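Local structure of amidase (Bacillus anthracis, 5EWQ) at residues Y138-W143 and N380-S385; E388-N393 and Y403-I408. The protein probably hydrolyses amide bonds as a member of the amidase family, releasing a carboxylate and ammonia or an amine. All coordinates share one frame; numbering follows the deposited sequence.

Contact 1 (Y138-W143 and N380-S385); sequences YVLKDW and NVPVKS
Val139, Leu140 and Trp143 meet Val381, Pro382 and Val383 in a largely apolar loop-to-loop contact, where the connection between strand 118-122 and helix 150-155 lies against the one joining helices 360-377 and 386-394. Two type I beta turns, Tyr138 to Lys141 and Leu140 to Trp143, shape segment 138-143, and Val139, Leu140 and Trp143 each meet 380-385 with some part of their side chains. Trp143 contributes the largest share of the contact. Its CG stands anti to the backbone N (chi1 175°), and the pyrrole side of the indole reaches 380-385. There CB of Val381 lies over one face, 4.1 Å from the centroid of the five-membered ring and 25° off the normal, a CH-pi contact, while the backbone O of Asn380 comes to the ring edge, 3.3 Å from Trp143 CD1. Trp143 NE1 also gives a weak, bent hydrogen bond of 3.4 Å to Asn380 OD1 (138° at the hydrogen), with the amide plane nearly perpendicular to the indole; Asn380 is poorly ordered. Pro382 touches both turns: its CD packs 3.6 Å from Trp143 CD1, and its CG lies 3.6 Å from the carbonyl O of Val139. Branch tips complete the contact, Leu140 CD2 against Val381 CG2 (3.8 Å) and Val139 CG2 against Val383 CG2 (3.7 Å). Phe375 of helix 360-377 touches Leu140, Val381 and Val383, Tyr374 of the same helix meets Trp143, and helix 386-394 packs against both Val139 and Val383.

Contact 2 (E388-N393 and Y403-I408); sequences EIIAFN and YGQTLI
Gln405 reaches helix 386-394 with its side-chain amide and uses both ends of it, donating a hydrogen bond from NE2 to Ile390 O and accepting one at OE1 from Asn393 ND2. The chain is extended beyond CG, which carries the amide across to the helix. NE2 lies 3.2 Å from Ile390 O in a nearly straight bond (174°), in the plane of that carbonyl and on one of its lone pairs. The bond from Asn393 ND2 to Gln405 OE1 is shorter, 2.8 Å, and equally straight. Here the acceptor lies in the amide plane of Asn393, whereas the donor stands above the carbonyl plane of Gln405, 37° out of it; the two amide planes are 56° apart. Gln405 occupies the N-cap position of helix 406-412, so the contact joins the start of that helix to the side of helix 386-394 across a short connection that contains helix 397-400. Apolar groups flank the polar pair. Ile390 CG2 lies 3.4 Å from Gln405 NE2, and Ile408 CD1 comes to 4.2 Å from Ile390 CG1 and 4.3 Å from Ile389 CG2, a looser packing from the first turn of helix 406-412. The same methyl is 4.1 Å from Asn393 ND2. Lys394 also touches the Gln405 side chain, while Phe367 of helix 360-377 and Leu386 meet Ile408. Phe392, next to Asn393, accepts a hydrogen bond at its carbonyl O from Arg400 NH1.

Overall arrangement
Helix 386-394 connects the two contacts: 380-385 leads directly into it, and 388-393 lies on it. Both are mainly buried and lie on the same side of the chain's centre, their centres about 14 Å apart, although Asn380 and Pro382 are exposed in contact 1, whereas no touching residue of contact 2 is fully exposed. Contact 1 brings together loops distant in sequence, mostly through apolar and ring packing with one weak hydrogen bond. Contact 2 joins nearby elements through two straight amide hydrogen bonds, with isoleucines beside them. The contacts touch directly, Val383 CG1 lying 3.5 Å from Ile389 CG1 and Val139 CB 3.6 Å from Phe392 CD2. Helix 360-377 packs on both.

Contact 1 (Y138-W143 and N380-S385)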
loop_
_atom_site.group_PDB
_atom_site.type_symbol
_atom_site.label_atom_id
_atom_site.label_comp_id
_atom_site.label_asym_id
_atom_site.label_seq_id
_atom_site.Cartn_x
_atom_site.Cartn_y
_atom_site.Cartn_z
ATOM N N TYR A 138 -1.873 14.827 13.233
ATOM C CA TYR A 138 -2.930 15.619 13.849
ATOM C C TYR A 138 -2.906 17.056 13.331
ATOM O O TYR A 138 -3.943 17.711 13.234
ATOM C CB TYR A 138 -2.789 15.602 15.377
ATOM C CG TYR A 138 -3.893 16.329 16.114
ATOM C CD1 TYR A 138 -5.035 15.657 16.530
ATOM C CD2 TYR A 138 -3.791 17.686 16.401
ATOM C CE1 TYR A 138 -6.047 16.315 17.206
ATOM C CE2 TYR A 138 -4.799 18.352 17.073
ATOM C CZ TYR A 138 -5.924 17.662 17.474
ATOM O OH TYR A 138 -6.927 18.321 18.147
ATOM N N VAL A 139 -1.713 17.539 12.996
ATOM C CA VAL A 139 -1.535 18.925 12.579
ATOM C C VAL A 139 -2.135 19.182 11.194
ATOM O O VAL A 139 -2.552 20.300 10.885
ATOM C CB VAL A 139 -0.034 19.316 12.588
ATOM C CG1 VAL A 139 0.751 18.498 11.570
ATOM C CG2 VAL A 139 0.144 20.807 12.348
ATOM N N LEU A 140 -2.201 18.141 10.371
ATOM C CA LEU A 140 -2.732 18.270 9.019
ATOM C C LEU A 140 -4.072 17.558 8.867
ATOM O O LEU A 140 -4.529 17.315 7.750
ATOM C CB LEU A 140 -1.737 17.715 7.999
ATOM C CG LEU A 140 -0.407 18.444 7.813
ATOM C CD1 LEU A 140 0.537 17.604 6.968
ATOM C CD2 LEU A 140 -0.632 19.802 7.172
ATOM N N LYS A 141 -4.705 17.240 9.994
ATOM C CA LYS A 141 -5.921 16.428 9.999
ATOM C C LYS A 141 -7.084 17.071 9.243
ATOM O O LYS A 141 -8.016 16.381 8.827
ATOM C CB LYS A 141 -6.351 16.131 11.438
ATOM C CG LYS A 141 -6.916 17.329 12.186
ATOM C CD LYS A 141 -7.240 16.971 13.627
ATOM C CE LYS A 141 -7.831 18.154 14.377
ATOM N NZ LYS A 141 -9.115 18.607 13.774
ATOM N N ASP A 142 -7.029 18.387 9.060
ATOM C CA ASP A 142 -8.124 19.106 8.419
ATOM C C ASP A 142 -7.690 19.848 7.158
ATOM O O ASP A 142 -8.484 20.573 6.557
ATOM C CB ASP A 142 -8.755 20.090 9.405
ATOM C CG ASP A 142 -9.418 19.395 10.578
ATOM O OD1 ASP A 142 -10.050 18.339 10.366
ATOM O OD2 ASP A 142 -9.305 19.903 11.714
ATOM N N TRP A 143 -6.435 19.672 6.754
ATOM C CA TRP A 143 -5.932 20.360 5.570
ATOM C C TRP A 143 -6.326 19.647 4.283
ATOM O O TRP A 143 -5.886 18.528 4.022
ATOM C CB TRP A 143 -4.411 20.507 5.618
ATOM C CG TRP A 143 -3.861 21.097 4.352
ATOM C CD1 TRP A 143 -4.018 22.379 3.913
ATOM C CD2 TRP A 143 -3.078 20.425 3.357
ATOM N NE1 TRP A 143 -3.378 22.550 2.709
ATOM C CE2 TRP A 143 -2.793 21.364 2.345
ATOM C CE3 TRP A 143 -2.588 19.122 3.224
ATOM C CZ2 TRP A 143 -2.042 21.043 1.216
ATOM C CZ3 TRP A 143 -1.842 18.805 2.101
ATOM C CH2 TRP A 143 -1.576 19.762 1.113
ATOM N N ASN A 380 -2.780 26.955 1.274
ATOM C CA ASN A 380 -3.370 27.211 2.584
ATOM C C ASN A 380 -3.081 26.110 3.601
ATOM O O ASN A 380 -3.982 25.647 4.301
ATOM C CB ASN A 380 -4.881 27.405 2.447
ATOM C CG ASN A 380 -5.544 26.300 1.648
ATOM O OD1 ASN A 380 -4.967 25.231 1.441
ATOM N ND2 ASN A 380 -6.766 26.552 1.192
ATOM N N VAL A 381 -1.821 25.697 3.680
ATOM C CA VAL A 381 -1.409 24.664 4.622
ATOM C C VAL A 381 -1.127 25.288 5.994
ATOM O O VAL A 381 -0.470 26.327 6.087
ATOM C CB VAL A 381 -0.165 23.895 4.094
ATOM C CG1 VAL A 381 0.979 24.855 3.778
ATOM C CG2 VAL A 381 0.275 22.816 5.072
ATOM N N PRO A 382 -1.648 24.669 7.067
ATOM C CA PRO A 382 -1.488 25.203 8.427
ATOM C C PRO A 382 -0.053 25.155 8.954
ATOM O O PRO A 382 0.199 25.619 10.066
ATOM C CB PRO A 382 -2.397 24.297 9.267
ATOM C CG PRO A 382 -2.515 23.039 8.476
ATOM C CD PRO A 382 -2.514 23.476 7.046
ATOM N N VAL A 383 0.867 24.605 8.167
ATOM C CA VAL A 383 2.269 24.503 8.564
ATOM C C VAL A 383 3.182 24.625 7.344
ATOM O O VAL A 383 2.923 24.018 6.307
ATOM C CB VAL A 383 2.547 23.170 9.297
ATOM C CG1 VAL A 383 3.963 22.690 9.033
ATOM C CG2 VAL A 383 2.295 23.317 10.790
ATOM N N LYS A 384 4.247 25.413 7.465
ATOM C CA LYS A 384 5.161 25.611 6.344
ATOM C C LYS A 384 6.580 25.117 6.620
ATOM O O LYS A 384 7.487 25.359 5.822
ATOM C CB LYS A 384 5.200 27.087 5.950
ATOM C CG LYS A 384 3.918 27.579 5.303
ATOM C CD LYS A 384 4.147 28.877 4.553
ATOM C CE LYS A 384 2.906 29.293 3.782
ATOM N NZ LYS A 384 2.477 28.247 2.810
ATOM N N SER A 385 6.772 24.425 7.738
ATOM C CA SER A 385 8.084 23.869 8.066
ATOM C C SER A 385 7.998 22.766 9.114
ATOM O O SER A 385 7.036 22.689 9.878
ATOM C CB SER A 385 9.030 24.970 8.555
ATOM O OG SER A 385 8.604 25.497 9.800
#

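Contact 2 (E388-N393 and Y403-I408)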
loop_
_atom_site.group_PDB
_atom_site.type_symbol
_atom_site.label_atom_id
_atom_site.label_comp_id
_atom_site.label_asym_id
_atom_site.label_seq_id
_atom_site.Cartn_x
_atom_site.Cartn_y
_atom_site.Cartn_z
ATOM N N GLU A 388 7.793 24.047 12.770
ATOM C CA GLU A 388 6.492 24.449 13.291
ATOM C C GLU A 388 5.682 23.244 13.764
ATOM O O GLU A 388 4.900 23.346 14.710
ATOM C CB GLU A 388 5.714 25.231 12.232
ATOM C CG GLU A 388 6.375 26.544 11.839
ATOM C CD GLU A 388 5.676 27.235 10.685
ATOM O OE1 GLU A 388 6.242 28.209 10.146
ATOM O OE2 GLU A 388 4.563 26.805 10.317
ATOM N N ILE A 389 5.876 22.107 13.101
ATOM C CA ILE A 389 5.224 20.863 13.497
ATOM C C ILE A 389 5.673 20.433 14.887
ATOM O O ILE A 389 4.851 20.103 15.744
ATOM C CB ILE A 389 5.522 19.727 12.501
ATOM C CG1 ILE A 389 4.946 20.062 11.127
ATOM C CG2 ILE A 389 4.956 18.409 13.005
ATOM C CD1 ILE A 389 5.354 19.098 10.040
ATOM N N ILE A 390 6.986 20.441 15.099
ATOM C CA ILE A 390 7.575 20.062 16.378
ATOM C C ILE A 390 7.034 20.929 17.513
ATOM O O ILE A 390 6.720 20.431 18.595
ATOM C CB ILE A 390 9.113 20.170 16.335
ATOM C CG1 ILE A 390 9.681 19.228 15.270
ATOM C CG2 ILE A 390 9.713 19.856 17.693
ATOM C CD1 ILE A 390 11.189 19.282 15.146
ATOM N N ALA A 391 6.916 22.226 17.252
ATOM C CA ALA A 391 6.379 23.160 18.232
ATOM C C ALA A 391 4.887 22.926 18.446
ATOM O O ALA A 391 4.374 23.099 19.551
ATOM C CB ALA A 391 6.634 24.592 17.793
ATOM N N PHE A 392 4.199 22.529 17.381
ATOM C CA PHE A 392 2.764 22.273 17.439
ATOM C C PHE A 392 2.450 21.051 18.296
ATOM O O PHE A 392 1.526 21.074 19.109
ATOM C CB PHE A 392 2.203 22.082 16.026
ATOM C CG PHE A 392 0.726 21.807 15.990
ATOM C CD1 PHE A 392 -0.186 22.848 15.979
ATOM C CD2 PHE A 392 0.250 20.505 15.958
ATOM C CE1 PHE A 392 -1.544 22.599 15.944
ATOM C CE2 PHE A 392 -1.106 20.250 15.923
ATOM C CZ PHE A 392 -2.005 21.297 15.914
ATOM N N ASN A 393 3.222 19.986 18.105
ATOM C CA ASN A 393 3.019 18.744 18.839
ATOM C C ASN A 393 3.282 18.895 20.334
ATOM O O ASN A 393 2.640 18.239 21.154
ATOM C CB ASN A 393 3.914 17.641 18.268
ATOM C CG ASN A 393 3.527 17.246 16.856
ATOM O OD1 ASN A 393 2.368 17.373 16.458
ATOM N ND2 ASN A 393 4.497 16.757 16.090
ATOM N N TYR A 403 3.649 8.832 21.454
ATOM C CA TYR A 403 4.882 8.054 21.492
ATOM C C TYR A 403 6.095 8.912 21.145
ATOM O O TYR A 403 7.169 8.391 20.852
ATOM C CB TYR A 403 4.783 6.859 20.541
ATOM C CG TYR A 403 3.586 5.975 20.811
ATOM C CD1 TYR A 403 3.640 4.971 21.769
ATOM C CD2 TYR A 403 2.398 6.149 20.113
ATOM C CE1 TYR A 403 2.546 4.163 22.023
ATOM C CE2 TYR A 403 1.299 5.345 20.358
ATOM C CZ TYR A 403 1.379 4.354 21.314
ATOM O OH TYR A 403 0.290 3.551 21.563
ATOM N N GLY A 404 5.917 10.229 21.183
ATOM C CA GLY A 404 7.015 11.153 20.957
ATOM C C GLY A 404 7.235 11.515 19.500
ATOM O O GLY A 404 6.461 11.122 18.627
ATOM N N GLN A 405 8.300 12.269 19.242
ATOM C CA GLN A 405 8.634 12.706 17.890
ATOM C C GLN A 405 10.145 12.818 17.707
ATOM O O GLN A 405 10.640 13.768 17.102
ATOM C CB GLN A 405 7.961 14.045 17.580
ATOM C CG GLN A 405 8.219 15.128 18.618
ATOM C CD GLN A 405 7.616 16.465 18.232
ATOM O OE1 GLN A 405 7.027 16.608 17.162
ATOM N NE2 GLN A 405 7.762 17.452 19.106
ATOM N N THR A 406 10.869 11.831 18.227
ATOM C CA THR A 406 12.329 11.840 18.214
ATOM C C THR A 406 12.912 11.862 16.800
ATOM O O THR A 406 13.924 12.519 16.549
ATOM C CB THR A 406 12.895 10.615 18.963
ATOM O OG1 THR A 406 12.268 10.504 20.247
ATOM C CG2 THR A 406 14.401 10.745 19.148
ATOM N N LEU A 407 12.270 11.149 15.881
ATOM C CA LEU A 407 12.786 11.015 14.521
ATOM C C LEU A 407 12.726 12.320 13.727
ATOM O O LEU A 407 13.690 12.680 13.050
ATOM C CB LEU A 407 12.026 9.918 13.773
ATOM C CG LEU A 407 12.503 8.494 14.060
ATOM C CD1 LEU A 407 11.572 7.472 13.431
ATOM C CD2 LEU A 407 13.922 8.310 13.550
ATOM N N ILE A 408 11.602 13.024 13.807
ATOM C CA ILE A 408 11.454 14.278 13.076
ATOM C C ILE A 408 12.234 15.394 13.764
ATOM O O ILE A 408 12.557 16.409 13.146
ATOM C CB ILE A 408 9.975 14.692 12.931
ATOM C CG1 ILE A 408 9.381 15.086 14.283
ATOM C CG2 ILE A 408 9.169 13.573 12.296
ATOM C CD1 ILE A 408 7.945 15.552 14.196
#